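Local coordinates for protein pectate lyase (Bacillus, PDB 3VMW) that probably cleaves pectate by eliminative lysis, as a secreted polysaccharide lyase of family 1, and here holds galacturonate units in its cleft, at residues N227-N232 with G266-S271; W176-V181 with S206-I211. One frame throughout, in Å; residues are numbered along the deposited sequence.

Contact 1 (N227-N232 with G266-S271); sequences NDTAIN and GWFYGS. With ADA (alpha-D-galactopyranuronic acid), chain B; ADA (alpha-D-galactopyranuronic acid), chain C.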
ATOM      1  N   ASN A 227     -14.688   1.907  -9.942  1.00 18.38           N
ATOM      2  CA  ASN A 227     -15.848   1.303 -10.586  1.00 22.20           C
ATOM      3  C   ASN A 227     -16.879   0.675  -9.642  1.00 23.10           C
ATOM      4  O   ASN A 227     -18.082   0.884  -9.828  1.00 24.50           O
ATOM      5  CB  ASN A 227     -15.397   0.277 -11.619  1.00 20.89           C
ATOM      6  CG  ASN A 227     -16.547  -0.243 -12.460  1.00 29.44           C
ATOM      7  OD1 ASN A 227     -17.138   0.506 -13.231  1.00 30.76           O
ATOM      8  ND2 ASN A 227     -16.857  -1.550 -12.330  1.00 31.02           N
ATOM      9  N   ASP A 228     -16.429  -0.099  -8.652  1.00 21.54           N
ATOM     10  CA  ASP A 228     -17.390  -0.847  -7.810  1.00 18.66           C
ATOM     11  C   ASP A 228     -17.501  -0.287  -6.403  1.00 20.48           C
ATOM     12  O   ASP A 228     -18.534   0.283  -6.055  1.00 20.39           O
ATOM     13  CB  ASP A 228     -17.064  -2.346  -7.795  1.00 23.74           C
ATOM     14  CG  ASP A 228     -18.299  -3.200  -7.586  1.00 25.52           C
ATOM     15  OD1 ASP A 228     -19.273  -3.044  -8.345  1.00 29.28           O
ATOM     16  OD2 ASP A 228     -18.312  -3.993  -6.636  1.00 23.83           O
ATOM     17  N   THR A 229     -16.411  -0.352  -5.639  1.00 18.38           N
ATOM     18  CA  THR A 229     -16.399   0.118  -4.260  1.00 15.64           C
ATOM     19  C   THR A 229     -15.018   0.627  -3.893  1.00 17.26           C
ATOM     20  O   THR A 229     -14.016   0.220  -4.499  1.00 19.79           O
ATOM     21  CB  THR A 229     -16.752  -1.010  -3.297  1.00 17.57           C
ATOM     22  OG1 THR A 229     -15.792  -2.055  -3.461  1.00 20.65           O
ATOM     23  CG2 THR A 229     -18.154  -1.589  -3.612  1.00 17.39           C
ATOM     24  N   ALA A 230     -14.941   1.522  -2.906  1.00 18.69           N
ATOM     25  CA  ALA A 230     -13.612   1.989  -2.472  1.00 17.67           C
ATOM     26  C   ALA A 230     -13.240   1.396  -1.115  1.00 18.73           C
ATOM     27  O   ALA A 230     -12.748   0.284  -1.030  1.00 20.05           O
ATOM     28  CB  ALA A 230     -13.548   3.538  -2.428  1.00 14.12           C
ATOM     29  N   ILE A 231     -13.506   2.128  -0.039  1.00 17.49           N
ATOM     30  CA  ILE A 231     -13.050   1.678   1.272  1.00 19.16           C
ATOM     31  C   ILE A 231     -14.045   0.651   1.831  1.00 18.18           C
ATOM     32  O   ILE A 231     -15.212   0.956   2.006  1.00 18.10           O
ATOM     33  CB  ILE A 231     -12.979   2.867   2.220  1.00 18.10           C
ATOM     34  CG1 ILE A 231     -12.012   3.924   1.636  1.00 16.03           C
ATOM     35  CG2 ILE A 231     -12.534   2.414   3.619  1.00 15.12           C
ATOM     36  CD1 ILE A 231     -12.225   5.321   2.347  1.00 19.08           C
ATOM     37  N   ASN A 232     -13.560  -0.550   2.116  1.00 15.79           N
ATOM     38  CA  ASN A 232     -14.405  -1.627   2.588  1.00 15.93           C
ATOM     39  C   ASN A 232     -13.948  -2.019   3.984  1.00 22.95           C
ATOM     40  O   ASN A 232     -12.866  -2.566   4.139  1.00 23.86           O
ATOM     41  CB  ASN A 232     -14.265  -2.833   1.646  1.00 15.31           C
ATOM     42  CG  ASN A 232     -15.258  -3.948   1.983  1.00 15.75           C
ATOM     43  OD1 ASN A 232     -15.996  -3.841   2.964  1.00 19.25           O
ATOM     44  ND2 ASN A 232     -15.276  -5.025   1.172  1.00 14.51           N
ATOM     45  N   GLY A 266     -17.942   1.570   3.202  1.00 19.02           N
ATOM     46  CA  GLY A 266     -19.056   0.744   3.651  1.00 21.35           C
ATOM     47  C   GLY A 266     -18.533  -0.645   3.958  1.00 21.51           C
ATOM     48  O   GLY A 266     -17.336  -0.845   4.117  1.00 20.57           O
ATOM     49  N   TRP A 267     -19.451  -1.600   4.050  1.00 18.60           N
ATOM     50  CA  TRP A 267     -19.141  -3.000   4.283  1.00 19.52           C
ATOM     51  C   TRP A 267     -19.671  -3.720   3.054  1.00 22.50           C
ATOM     52  O   TRP A 267     -20.889  -3.661   2.767  1.00 25.08           O
ATOM     53  CB  TRP A 267     -19.906  -3.476   5.547  1.00 19.19           C
ATOM     54  CG  TRP A 267     -19.810  -4.930   5.787  1.00 24.59           C
ATOM     55  CD1 TRP A 267     -18.845  -5.789   5.335  1.00 26.91           C
ATOM     56  CD2 TRP A 267     -20.739  -5.722   6.541  1.00 26.03           C
ATOM     57  NE1 TRP A 267     -19.125  -7.072   5.776  1.00 24.33           N
ATOM     58  CE2 TRP A 267     -20.279  -7.054   6.511  1.00 25.76           C
ATOM     59  CE3 TRP A 267     -21.918  -5.431   7.233  1.00 31.01           C
ATOM     60  CZ2 TRP A 267     -20.965  -8.100   7.147  1.00 28.21           C
ATOM     61  CZ3 TRP A 267     -22.603  -6.480   7.873  1.00 34.24           C
ATOM     62  CH2 TRP A 267     -22.118  -7.790   7.831  1.00 30.53           C
ATOM     63  N   PHE A 268     -18.781  -4.381   2.317  1.00 20.73           N
ATOM     64  CA  PHE A 268     -19.135  -4.956   1.018  1.00 19.00           C
ATOM     65  C   PHE A 268     -18.614  -6.393   0.875  1.00 21.54           C
ATOM     66  O   PHE A 268     -17.631  -6.757   1.515  1.00 22.56           O
ATOM     67  CB  PHE A 268     -18.545  -4.093  -0.122  1.00 20.54           C
ATOM     68  CG  PHE A 268     -18.830  -2.620   0.012  1.00 21.56           C
ATOM     69  CD1 PHE A 268     -20.117  -2.137  -0.133  1.00 23.67           C
ATOM     70  CD2 PHE A 268     -17.787  -1.708   0.273  1.00 19.77           C
ATOM     71  CE1 PHE A 268     -20.380  -0.772   0.007  1.00 20.66           C
ATOM     72  CE2 PHE A 268     -18.039  -0.355   0.403  1.00 23.94           C
ATOM     73  CZ  PHE A 268     -19.340   0.116   0.268  1.00 20.34           C
ATOM     74  N   TYR A 269     -19.283  -7.191   0.037  1.00 22.61           N
ATOM     75  CA  TYR A 269     -18.745  -8.464  -0.455  1.00 20.17           C
ATOM     76  C   TYR A 269     -18.729  -9.650   0.516  1.00 24.71           C
ATOM     77  O   TYR A 269     -19.016 -10.783   0.127  1.00 27.00           O
ATOM     78  CB  TYR A 269     -17.326  -8.255  -0.933  1.00 23.50           C
ATOM     79  CG  TYR A 269     -17.182  -7.213  -2.003  1.00 20.24           C
ATOM     80  CD1 TYR A 269     -18.129  -7.060  -3.019  1.00 21.72           C
ATOM     81  CD2 TYR A 269     -16.082  -6.384  -2.008  1.00 20.71           C
ATOM     82  CE1 TYR A 269     -17.947  -6.056  -4.033  1.00 22.49           C
ATOM     83  CE2 TYR A 269     -15.904  -5.400  -2.970  1.00 23.77           C
ATOM     84  CZ  TYR A 269     -16.820  -5.246  -3.977  1.00 23.63           C
ATOM     85  OH  TYR A 269     -16.573  -4.266  -4.904  1.00 20.20           O
ATOM     86  N   GLY A 270     -18.344  -9.429   1.764  1.00 26.03           N
ATOM     87  CA  GLY A 270     -18.136 -10.582   2.624  1.00 26.90           C
ATOM     88  C   GLY A 270     -17.635 -10.278   4.012  1.00 29.49           C
ATOM     89  O   GLY A 270     -17.648  -9.112   4.435  1.00 25.28           O
ATOM     90  N   SER A 271     -17.197 -11.345   4.692  1.00 29.45           N
ATOM     91  CA  SER A 271     -16.894 -11.365   6.115  1.00 27.21           C
ATOM     92  C   SER A 271     -18.197 -11.369   6.946  1.00 30.57           C
ATOM     93  O   SER A 271     -19.213 -10.820   6.542  1.00 31.65           O
ATOM     94  CB  SER A 271     -15.962 -10.209   6.525  1.00 24.59           C
ATOM     95  OG  SER A 271     -14.729 -10.261   5.783  1.00 25.52           O
TER
HETATM   96  C1  ADA B   1     -20.093  -6.399  -8.816  1.00 47.12           C
HETATM   97  C2  ADA B   1     -18.905  -7.034  -9.447  1.00 44.60           C
HETATM   98  C3  ADA B   1     -18.949  -8.498  -9.410  1.00 43.23           C
HETATM   99  C4  ADA B   1     -19.259  -9.048  -8.097  1.00 42.22           C
HETATM  100  C5  ADA B   1     -20.467  -8.368  -7.513  1.00 44.27           C
HETATM  101  C6  ADA B   1     -20.657  -8.744  -6.128  1.00 42.49           C
HETATM  102  O2  ADA B   1     -18.863  -6.541 -10.769  1.00 44.30           O
HETATM  103  O3  ADA B   1     -17.710  -9.040  -9.927  1.00 40.45           O
HETATM  104  O4  ADA B   1     -18.144  -8.924  -7.149  1.00 33.61           O
HETATM  105  O5  ADA B   1     -20.330  -6.945  -7.526  1.00 48.34           O
HETATM  106  O6B ADA B   1     -20.757  -7.866  -5.238  1.00 36.62           O
HETATM  107  O6A ADA B   1     -20.681  -9.952  -5.849  1.00 40.29           O
HETATM  108  C1  ADA C   2     -17.101  -9.874  -7.231  1.00 30.49           C
HETATM  109  C2  ADA C   2     -17.165 -10.816  -6.051  1.00 30.31           C
HETATM  110  C3  ADA C   2     -16.817 -10.102  -4.791  1.00 29.59           C
HETATM  111  C4  ADA C   2     -15.498  -9.502  -4.862  1.00 25.51           C
HETATM  112  C5  ADA C   2     -15.482  -8.538  -6.006  1.00 23.74           C
HETATM  113  C6  ADA C   2     -14.185  -7.888  -6.204  1.00 28.05           C
HETATM  114  O2  ADA C   2     -18.445 -11.396  -5.980  1.00 29.49           O
HETATM  115  O3  ADA C   2     -16.996 -10.968  -3.657  1.00 30.74           O
HETATM  116  O4  ADA C   2     -14.488 -10.538  -5.074  1.00 26.88           O
HETATM  117  O5  ADA C   2     -15.849  -9.231  -7.281  1.00 27.33           O
HETATM  118  O6B ADA C   2     -13.659  -7.189  -5.309  1.00 23.32           O
HETATM  119  O6A ADA C   2     -13.595  -8.033  -7.310  1.00 25.29           O

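Contact 2 (W176-V181 with S206-I211); sequences WKTMLV and SRVPLI. With ADA (alpha-D-galactopyranuronic acid), chain D; ADA (alpha-D-galactopyranuronic acid), chain C; SO4 (sulfate ion), chain E.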
ATOM      1  N   TRP A 176      -7.802  -4.013 -10.923  1.00 18.45           N
ATOM      2  CA  TRP A 176      -8.986  -4.560 -10.257  1.00 20.78           C
ATOM      3  C   TRP A 176      -8.915  -4.545  -8.717  1.00 20.72           C
ATOM      4  O   TRP A 176      -9.565  -3.728  -8.086  1.00 21.40           O
ATOM      5  CB  TRP A 176      -9.261  -5.999 -10.733  1.00 20.07           C
ATOM      6  CG  TRP A 176      -9.735  -6.070 -12.148  1.00 26.90           C
ATOM      7  CD1 TRP A 176      -8.958  -6.036 -13.282  1.00 25.55           C
ATOM      8  CD2 TRP A 176     -11.102  -6.213 -12.599  1.00 26.06           C
ATOM      9  NE1 TRP A 176      -9.762  -6.139 -14.404  1.00 26.15           N
ATOM     10  CE2 TRP A 176     -11.075  -6.245 -14.013  1.00 27.23           C
ATOM     11  CE3 TRP A 176     -12.336  -6.319 -11.943  1.00 29.35           C
ATOM     12  CZ2 TRP A 176     -12.243  -6.388 -14.787  1.00 32.69           C
ATOM     13  CZ3 TRP A 176     -13.494  -6.446 -12.710  1.00 28.62           C
ATOM     14  CH2 TRP A 176     -13.437  -6.472 -14.115  1.00 33.06           C
ATOM     15  N   LYS A 177      -8.153  -5.473  -8.130  1.00 18.11           N
ATOM     16  CA  LYS A 177      -8.140  -5.692  -6.684  1.00 18.69           C
ATOM     17  C   LYS A 177      -7.001  -4.903  -6.051  1.00 22.82           C
ATOM     18  O   LYS A 177      -5.897  -5.413  -5.909  1.00 20.04           O
ATOM     19  CB  LYS A 177      -7.944  -7.182  -6.377  1.00 17.59           C
ATOM     20  CG  LYS A 177      -9.073  -8.036  -6.980  1.00 22.63           C
ATOM     21  CD  LYS A 177      -8.938  -9.499  -6.552  1.00 27.52           C
ATOM     22  CE  LYS A 177      -7.594 -10.103  -6.995  1.00 25.94           C
ATOM     23  NZ  LYS A 177      -7.550 -11.548  -6.592  1.00 28.70           N
ATOM     24  N   THR A 178      -7.276  -3.664  -5.652  1.00 16.38           N
ATOM     25  CA  THR A 178      -6.191  -2.711  -5.444  1.00 16.28           C
ATOM     26  C   THR A 178      -5.332  -2.999  -4.194  1.00 19.22           C
ATOM     27  O   THR A 178      -4.117  -3.161  -4.296  1.00 19.65           O
ATOM     28  CB  THR A 178      -6.690  -1.260  -5.426  1.00 18.67           C
ATOM     29  OG1 THR A 178      -7.712  -1.084  -6.432  1.00 19.63           O
ATOM     30  CG2 THR A 178      -5.514  -0.287  -5.701  1.00 21.07           C
ATOM     31  N   MET A 179      -5.958  -3.038  -3.025  1.00 17.28           N
ATOM     32  CA  MET A 179      -5.200  -3.042  -1.778  1.00 16.97           C
ATOM     33  C   MET A 179      -5.938  -3.850  -0.734  1.00 23.06           C
ATOM     34  O   MET A 179      -7.128  -3.624  -0.487  1.00 21.00           O
ATOM     35  CB  MET A 179      -5.049  -1.626  -1.228  1.00 16.41           C
ATOM     36  CG  MET A 179      -4.207  -0.716  -2.112  1.00 18.13           C
ATOM     37  SD  MET A 179      -3.842   0.867  -1.315  1.00 20.16           S
ATOM     38  CE  MET A 179      -5.492   1.450  -0.823  1.00 20.57           C
ATOM     39  N   LEU A 180      -5.214  -4.745  -0.080  1.00 16.21           N
ATOM     40  CA  LEU A 180      -5.816  -5.574   0.946  1.00 16.73           C
ATOM     41  C   LEU A 180      -5.115  -5.305   2.270  1.00 21.68           C
ATOM     42  O   LEU A 180      -3.900  -5.018   2.304  1.00 20.32           O
ATOM     43  CB  LEU A 180      -5.617  -7.025   0.495  1.00 28.35           C
ATOM     44  CG  LEU A 180      -6.006  -8.108   1.468  1.00 38.46           C
ATOM     45  CD1 LEU A 180      -6.943  -9.129   0.790  1.00 41.68           C
ATOM     46  CD2 LEU A 180      -4.742  -8.745   1.966  1.00 31.31           C
ATOM     47  N   VAL A 181      -5.869  -5.351   3.364  1.00 17.24           N
ATOM     48  CA  VAL A 181      -5.291  -5.309   4.704  1.00 19.49           C
ATOM     49  C   VAL A 181      -5.903  -6.469   5.478  1.00 24.36           C
ATOM     50  O   VAL A 181      -7.020  -6.331   5.982  1.00 21.78           O
ATOM     51  CB  VAL A 181      -5.604  -3.962   5.453  1.00 19.58           C
ATOM     52  CG1 VAL A 181      -4.983  -3.976   6.853  1.00 19.11           C
ATOM     53  CG2 VAL A 181      -5.066  -2.755   4.648  1.00 18.83           C
ATOM     54  N   SER A 206     -11.996  -2.208  -7.133  1.00 19.48           N
ATOM     55  CA  SER A 206     -12.349  -2.388  -5.740  1.00 16.00           C
ATOM     56  C   SER A 206     -11.110  -2.429  -4.842  1.00 18.13           C
ATOM     57  O   SER A 206      -9.966  -2.324  -5.294  1.00 18.58           O
ATOM     58  CB  SER A 206     -13.167  -3.699  -5.566  1.00 17.29           C
ATOM     59  OG  SER A 206     -12.301  -4.830  -5.768  1.00 22.21           O
ATOM     60  N   ARG A 207     -11.374  -2.570  -3.554  1.00 17.77           N
ATOM     61  CA  ARG A 207     -10.363  -2.708  -2.520  1.00 15.42           C
ATOM     62  C   ARG A 207      -9.503  -1.477  -2.352  1.00 19.06           C
ATOM     63  O   ARG A 207      -8.291  -1.523  -2.615  1.00 19.24           O
ATOM     64  CB  ARG A 207      -9.464  -3.941  -2.779  1.00 18.23           C
ATOM     65  CG  ARG A 207     -10.257  -5.238  -2.811  1.00 16.89           C
ATOM     66  CD  ARG A 207      -9.267  -6.444  -2.838  1.00 16.67           C
ATOM     67  NE  ARG A 207      -9.981  -7.712  -2.833  1.00 20.56           N
ATOM     68  CZ  ARG A 207      -9.364  -8.890  -2.775  1.00 24.06           C
ATOM     69  NH1 ARG A 207      -8.038  -8.922  -2.757  1.00 21.87           N
ATOM     70  NH2 ARG A 207     -10.065 -10.016  -2.738  1.00 23.83           N
ATOM     71  N   VAL A 208     -10.101  -0.386  -1.880  1.00 15.17           N
ATOM     72  CA  VAL A 208      -9.302   0.827  -1.762  1.00 15.42           C
ATOM     73  C   VAL A 208      -9.388   1.451  -0.381  1.00 16.56           C
ATOM     74  O   VAL A 208      -9.857   2.568  -0.241  1.00 15.85           O
ATOM     75  CB  VAL A 208      -9.718   1.849  -2.827  1.00 16.83           C
ATOM     76  CG1 VAL A 208      -8.534   2.846  -3.120  1.00 18.52           C
ATOM     77  CG2 VAL A 208     -10.112   1.113  -4.129  1.00 16.51           C
ATOM     78  N   PRO A 209      -8.955   0.718   0.647  1.00 16.79           N
ATOM     79  CA  PRO A 209      -8.508  -0.679   0.608  1.00 14.88           C
ATOM     80  C   PRO A 209      -9.649  -1.578   1.071  1.00 18.33           C
ATOM     81  O   PRO A 209     -10.694  -1.092   1.562  1.00 17.93           O
ATOM     82  CB  PRO A 209      -7.441  -0.740   1.737  1.00 17.38           C
ATOM     83  CG  PRO A 209      -7.493   0.661   2.453  1.00 20.20           C
ATOM     84  CD  PRO A 209      -8.843   1.269   2.008  1.00 18.74           C
ATOM     85  N   LEU A 210      -9.424  -2.888   0.953  1.00 16.19           N
ATOM     86  CA  LEU A 210     -10.223  -3.865   1.689  1.00 17.01           C
ATOM     87  C   LEU A 210      -9.578  -4.003   3.074  1.00 21.37           C
ATOM     88  O   LEU A 210      -8.435  -4.475   3.184  1.00 22.52           O
ATOM     89  CB  LEU A 210     -10.164  -5.195   0.968  1.00 16.99           C
ATOM     90  CG  LEU A 210     -11.048  -6.379   1.459  1.00 18.83           C
ATOM     91  CD1 LEU A 210     -10.893  -7.589   0.517  1.00 19.22           C
ATOM     92  CD2 LEU A 210     -10.636  -6.791   2.836  1.00 20.57           C
ATOM     93  N   ILE A 211     -10.288  -3.610   4.128  1.00 17.29           N
ATOM     94  CA  ILE A 211      -9.690  -3.622   5.454  1.00 16.20           C
ATOM     95  C   ILE A 211     -10.414  -4.618   6.367  1.00 18.34           C
ATOM     96  O   ILE A 211     -11.603  -4.471   6.602  1.00 18.57           O
ATOM     97  CB  ILE A 211      -9.756  -2.232   6.165  1.00 16.36           C
ATOM     98  CG1 ILE A 211      -9.277  -1.090   5.257  1.00 18.47           C
ATOM     99  CG2 ILE A 211      -8.928  -2.258   7.462  1.00 16.10           C
ATOM    100  CD1 ILE A 211      -9.741   0.280   5.824  1.00 18.99           C
TER
HETATM  101  C1  ADA D   3     -13.237 -10.380  -4.480  1.00 26.30           C
HETATM  102  C2  ADA D   3     -12.540 -11.728  -4.607  1.00 28.10           C
HETATM  103  C3  ADA D   3     -13.155 -12.746  -3.708  1.00 34.37           C
HETATM  104  C4  ADA D   3     -13.251 -12.337  -2.328  1.00 30.86           C
HETATM  105  C5  ADA D   3     -13.918 -10.971  -2.206  1.00 29.39           C
HETATM  106  C6  ADA D   3     -13.947 -10.395  -0.868  1.00 32.00           C
HETATM  107  O2  ADA D   3     -12.693 -12.102  -5.943  1.00 30.16           O
HETATM  108  O3  ADA D   3     -12.348 -13.953  -3.791  1.00 29.78           O
HETATM  109  O4  ADA D   3     -11.922 -12.238  -1.811  1.00 29.40           O
HETATM  110  O5  ADA D   3     -13.323  -9.971  -3.134  1.00 28.13           O
HETATM  111  O6B ADA D   3     -14.324 -11.089   0.112  1.00 28.24           O
HETATM  112  O6A ADA D   3     -13.670  -9.162  -0.691  1.00 22.70           O
HETATM  113  C1  ADA C   2     -17.101  -9.874  -7.231  1.00 30.49           C
HETATM  114  C2  ADA C   2     -17.165 -10.816  -6.051  1.00 30.31           C
HETATM  115  C3  ADA C   2     -16.817 -10.102  -4.791  1.00 29.59           C
HETATM  116  C4  ADA C   2     -15.498  -9.502  -4.862  1.00 25.51           C
HETATM  117  C5  ADA C   2     -15.482  -8.538  -6.006  1.00 23.74           C
HETATM  118  C6  ADA C   2     -14.185  -7.888  -6.204  1.00 28.05           C
HETATM  119  O2  ADA C   2     -18.445 -11.396  -5.980  1.00 29.49           O
HETATM  120  O3  ADA C   2     -16.996 -10.968  -3.657  1.00 30.74           O
HETATM  121  O4  ADA C   2     -14.488 -10.538  -5.074  1.00 26.88           O
HETATM  122  O5  ADA C   2     -15.849  -9.231  -7.281  1.00 27.33           O
HETATM  123  O6B ADA C   2     -13.659  -7.189  -5.309  1.00 23.32           O
HETATM  124  O6A ADA C   2     -13.595  -8.033  -7.310  1.00 25.29           O
HETATM  125  S   SO4 E 904      -6.894 -12.487  -2.996  1.00 57.94           S
HETATM  126  O1  SO4 E 904      -7.532 -13.087  -1.826  1.00 60.53           O
HETATM  127  O2  SO4 E 904      -7.942 -11.952  -3.862  1.00 55.14           O
HETATM  128  O3  SO4 E 904      -5.972 -11.433  -2.569  1.00 63.76           O
HETATM  129  O4  SO4 E 904      -6.097 -13.460  -3.746  1.00 60.09           O
HETATM  130  O   HOH W   1      -5.824  -6.664  -3.258  1.00 22.44           O

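Contact 1 (N227-N232 with G266-S271)
Gly266 and Asn232 form a single parallel bridge; Gly266 N donates to Ile231 O at 3.0 Å, and Asn232 CA makes a CA-H...O contact to Gly266 O. At Trp267 the chain leaves this register. The indole holds its own loop, NE1 bonding to Gly270 O close to the ring plane, while Asn232 OD1 lies at its edge.

The backbone of Phe268 is gripped on both sides by the amide of Asn232. Phe268 N donates to Asn232 OD1 at 2.9 Å, and Asn232 ND2 reaches Phe268 O, also at 2.9 Å; both donors stand well above the accepting carbonyl's plane, by about 45°. Gly270 N approaches Phe268 O from the opposite face to ND2. With chi1 at -173°, Asn232 turns CG away from its own N, which carries the amide to this doubly bonded position. The Phe268 ring is sandwiched, with Thr229 CG2 3.9 Å from its centroid over one face and Gly266 C offset on the other.

Tyr269 sends its hydroxyl between two side chains. OH donates to Asp228 OD2 at 2.5 Å, a very short bond, with carboxylate and ring planes only 8° apart; Thr229 OG1 lies 2.8 Å from Tyr269 OH. Asp228 OD2 also meets Lys262 in a salt bridge. One ring face packs against Phe268 CB, the other against the chain C galacturonate, offset toward the rim. A loop leaving a short parallel strand to wall a sugar cleft in this way fits the parallel beta-helix of family 1 pectate lyases.

Contact 2 (W176-V181 with S206-I211)
Arg207 lies alongside Lys177, the two side chains pointing the same way. Arg207 CB starts 3.3 Å from Met179 O, and CG lies anti to the carbonyl carbon, chi1 -60°; the extended chain to NE carries CD past Lys177 CB at 3.8 Å. At CZ the guanidinium turns one face to Lys177 CD, over its centre, while Leu180 CD1 approaches NH1 obliquely.

Both terminal nitrogens reach a sulfate, probably from the crystallisation liquor, and NH2 reaches the sugar as well. Arg207 NH2 donates to O5 of the chain D galacturonate at 3.3 Å, nearly straight (171°), and to sulfate O2 at 3.1 Å. NH1 takes sulfate O3 (164°), has a weaker bond to O2, and donates to a water that also reaches Lys177 O. Lys177 NZ donates to the same sulfate O2 at 2.8 Å and is paired with Asp150 and Asp153.

Elsewhere along the segments, Ser206 O accepts from both Thr178 N and Thr178 OG1, and Leu210 N meets Met179 O at 2.8 Å. The register slips by one residue across Val208 and the cis peptide before Pro209, whose ring packs on Met179 CE. A methionine in place of Arg207 would probably leave sugar O5 and the sulfate without their guanidinium donors. Ser206 OG bonds O6B of the chain C galacturonate, so the chemistry is consistent with Arg207, beside an aspartate-paired Lys177, meeting an acidic oligosaccharide.

In the fold
The centres of the two contacts lie about 9 Å apart, and they follow one another along the chain, contact 2 closing before contact 1 opens. Contact 2 joins the strands of two successive coils of the parallel beta-helix and contact 1 those of the next two, in the order 177-181, 210-212, 231-234, 265-266. Asn232 O to Ile211 N (2.8 Å) and Ala230 O to Val208 N (2.9 Å) are probable hydrogen bonds that join the two pairs, and Tyr269 OH packs on Ser206 CB. Both contacts touch the chain C galacturonate, with chain B beside contact 1 and chain D beside contact 2, consistent with neighbouring coils together lining a cleft for several galacturonate units.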